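Local coordinates for protein chitin deacetylase 1 (Bombyx mori, PDB 5ZNT) that hydrolyses the N-acetyl groups of N-acetylglucosamine residues in chitin, yielding chitosan and acetate, as a zinc-dependent carbohydrate esterase of family 4, at residues K320-E323 against P324-E327. Sequence-based numbering, arbitrary orientation.
Sequences KNFE and PWRE
F322 is gripped by the two residues that follow E323 in the chain. P324 sets its CD over one face of the F322 ring, a CH-pi contact 3.6 Å from the centroid. W325 takes the CD2 side: that edge of F322 points at the face of the indole's five-membered ring, an edge-to-face pair with planes at 73°. With CG anti to the backbone N (chi1 -168°), the phenyl ring lies beside its own carbonyl carbon, on the side where the chain runs on to P324 and W325. The backbone makes two overlapping beta turns: R326 N donates to E323 O over 2.9 Å, from above the carbonyl plane, while W325 N gives F322 O a weak bond of 3.2 Å. An alanine in place of F322 would probably strip P324 CD of the ring face it lies on and the indole of the edge that meets it, opening a gap beside both. Beyond this apolar core, W325 NE1 hydrogen-bonds Q305 O and its ring meets W309, both of helix 303-311, and Y299 of strand 298-300. The other side is loose and polar. R326 bends at chi3 to bring NH1 to K320 O, 3.1 Å away and almost in line with the C=O bond. E323 is exposed; its OE2 stays 4.7 Å from R326 NE, without a salt bridge. Following helix 316-319, at the start of the long loop to strand 341-345, the turns thus combine aromatic packing inside with an arginine clasp outside: NH1 serves two backbone carbonyls, K320 O and, weakly, N68 O, and the nearby carboxylate probably adds only mild electrostatic attraction.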
ATOM      1  N   LYS A 320       3.239 -22.552  -1.030  1.00 34.60           N
ATOM      2  CA  LYS A 320       2.065 -23.031  -1.753  1.00 32.89           C
ATOM      3  C   LYS A 320       0.887 -23.309  -0.832  1.00 34.11           C
ATOM      4  O   LYS A 320      -0.267 -23.200  -1.260  1.00 35.09           O
ATOM      5  CB  LYS A 320       2.404 -24.304  -2.530  1.00 40.97           C
ATOM      6  CG  LYS A 320       3.146 -24.049  -3.818  1.00 44.99           C
ATOM      7  CD  LYS A 320       3.525 -25.354  -4.527  1.00 47.25           C
ATOM      8  CE  LYS A 320       4.504 -26.180  -3.676  1.00 50.44           C
ATOM      9  NZ  LYS A 320       5.052 -27.374  -4.386  1.00 58.64           N
ATOM     10  N   ASN A 321       1.142 -23.692   0.419  1.00 31.66           N
ATOM     11  CA  ASN A 321       0.058 -24.015   1.338  1.00 37.10           C
ATOM     12  C   ASN A 321       0.013 -23.069   2.532  1.00 35.02           C
ATOM     13  O   ASN A 321      -0.644 -23.370   3.532  1.00 32.81           O
ATOM     14  CB  ASN A 321       0.165 -25.475   1.803  1.00 45.23           C
ATOM     15  CG  ASN A 321       1.557 -25.835   2.273  1.00 50.99           C
ATOM     16  OD1 ASN A 321       2.041 -25.318   3.279  1.00 54.38           O
ATOM     17  ND2 ASN A 321       2.226 -26.700   1.523  1.00 59.92           N
ATOM     18  N   PHE A 322       0.694 -21.927   2.440  1.00 33.24           N
ATOM     19  CA  PHE A 322       0.650 -20.902   3.482  1.00 26.75           C
ATOM     20  C   PHE A 322      -0.756 -20.307   3.548  1.00 28.61           C
ATOM     21  O   PHE A 322      -1.216 -19.662   2.596  1.00 30.61           O
ATOM     22  CB  PHE A 322       1.699 -19.840   3.175  1.00 25.89           C
ATOM     23  CG  PHE A 322       1.949 -18.880   4.295  1.00 32.45           C
ATOM     24  CD1 PHE A 322       2.036 -19.325   5.607  1.00 28.66           C
ATOM     25  CD2 PHE A 322       2.110 -17.518   4.033  1.00 24.34           C
ATOM     26  CE1 PHE A 322       2.290 -18.431   6.645  1.00 30.75           C
ATOM     27  CE2 PHE A 322       2.367 -16.620   5.057  1.00 23.26           C
ATOM     28  CZ  PHE A 322       2.458 -17.070   6.366  1.00 31.05           C
ATOM     29  N   GLU A 323      -1.451 -20.534   4.664  1.00 28.27           N
ATOM     30  CA  GLU A 323      -2.866 -20.180   4.741  1.00 33.98           C
ATOM     31  C   GLU A 323      -3.150 -18.685   4.602  1.00 33.67           C
ATOM     32  O   GLU A 323      -4.127 -18.345   3.912  1.00 30.20           O
ATOM     33  CB  GLU A 323      -3.477 -20.713   6.045  1.00 35.94           C
ATOM     34  CG  GLU A 323      -3.761 -22.215   6.021  1.00 44.77           C
ATOM     35  CD  GLU A 323      -4.520 -22.658   4.766  1.00 60.07           C
ATOM     36  OE1 GLU A 323      -5.535 -22.013   4.398  1.00 57.45           O
ATOM     37  OE2 GLU A 323      -4.094 -23.652   4.135  1.00 62.22           O
ATOM     38  N   PRO A 324      -2.390 -17.762   5.210  1.00 29.27           N
ATOM     39  CA  PRO A 324      -2.725 -16.336   5.020  1.00 30.23           C
ATOM     40  C   PRO A 324      -2.719 -15.919   3.564  1.00 29.34           C
ATOM     41  O   PRO A 324      -3.549 -15.096   3.160  1.00 27.96           O
ATOM     42  CB  PRO A 324      -1.647 -15.613   5.840  1.00 32.14           C
ATOM     43  CG  PRO A 324      -1.289 -16.613   6.932  1.00 28.74           C
ATOM     44  CD  PRO A 324      -1.333 -17.940   6.229  1.00 28.19           C
ATOM     45  N   TRP A 325      -1.831 -16.490   2.749  1.00 24.75           N
ATOM     46  CA  TRP A 325      -1.806 -16.156   1.330  1.00 25.48           C
ATOM     47  C   TRP A 325      -2.938 -16.806   0.538  1.00 32.15           C
ATOM     48  O   TRP A 325      -3.096 -16.503  -0.655  1.00 29.71           O
ATOM     49  CB  TRP A 325      -0.455 -16.536   0.730  1.00 22.69           C
ATOM     50  CG  TRP A 325       0.679 -15.648   1.178  1.00 21.34           C
ATOM     51  CD1 TRP A 325       0.647 -14.696   2.156  1.00 22.03           C
ATOM     52  CD2 TRP A 325       2.010 -15.639   0.654  1.00 25.29           C
ATOM     53  NE1 TRP A 325       1.881 -14.088   2.267  1.00 21.89           N
ATOM     54  CE2 TRP A 325       2.730 -14.644   1.352  1.00 22.98           C
ATOM     55  CE3 TRP A 325       2.662 -16.374  -0.336  1.00 23.93           C
ATOM     56  CZ2 TRP A 325       4.064 -14.365   1.086  1.00 26.52           C
ATOM     57  CZ3 TRP A 325       3.988 -16.099  -0.593  1.00 25.05           C
ATOM     58  CH2 TRP A 325       4.681 -15.114   0.123  1.00 26.53           C
ATOM     59  N   ARG A 326      -3.723 -17.687   1.156  1.00 29.81           N
ATOM     60  CA  ARG A 326      -4.842 -18.336   0.489  1.00 28.13           C
ATOM     61  C   ARG A 326      -6.190 -17.783   0.934  1.00 26.04           C
ATOM     62  O   ARG A 326      -7.221 -18.268   0.463  1.00 32.45           O
ATOM     63  CB  ARG A 326      -4.803 -19.856   0.734  1.00 30.86           C
ATOM     64  CG  ARG A 326      -3.456 -20.518   0.446  1.00 33.78           C
ATOM     65  CD  ARG A 326      -3.552 -22.043   0.506  1.00 34.64           C
ATOM     66  NE  ARG A 326      -4.630 -22.475  -0.369  1.00 41.99           N
ATOM     67  CZ  ARG A 326      -4.459 -22.858  -1.630  1.00 42.35           C
ATOM     68  NH1 ARG A 326      -3.233 -22.908  -2.154  1.00 40.96           N
ATOM     69  NH2 ARG A 326      -5.517 -23.201  -2.356  1.00 44.90           N
ATOM     70  N   GLU A 327      -6.219 -16.801   1.840  1.00 30.63           N
ATOM     71  CA  GLU A 327      -7.491 -16.174   2.209  1.00 35.84           C
ATOM     72  C   GLU A 327      -8.124 -15.553   0.969  1.00 33.22           C
ATOM     73  O   GLU A 327      -7.437 -14.912   0.159  1.00 32.08           O
ATOM     74  CB  GLU A 327      -7.299 -15.110   3.298  1.00 33.01           C
ATOM     75  CG  GLU A 327      -6.674 -15.615   4.605  1.00 44.77           C
ATOM     76  CD  GLU A 327      -6.222 -14.466   5.520  1.00 62.67           C
ATOM     77  OE1 GLU A 327      -6.628 -13.309   5.267  1.00 63.47           O
ATOM     78  OE2 GLU A 327      -5.449 -14.712   6.479  1.00 57.13           O
TER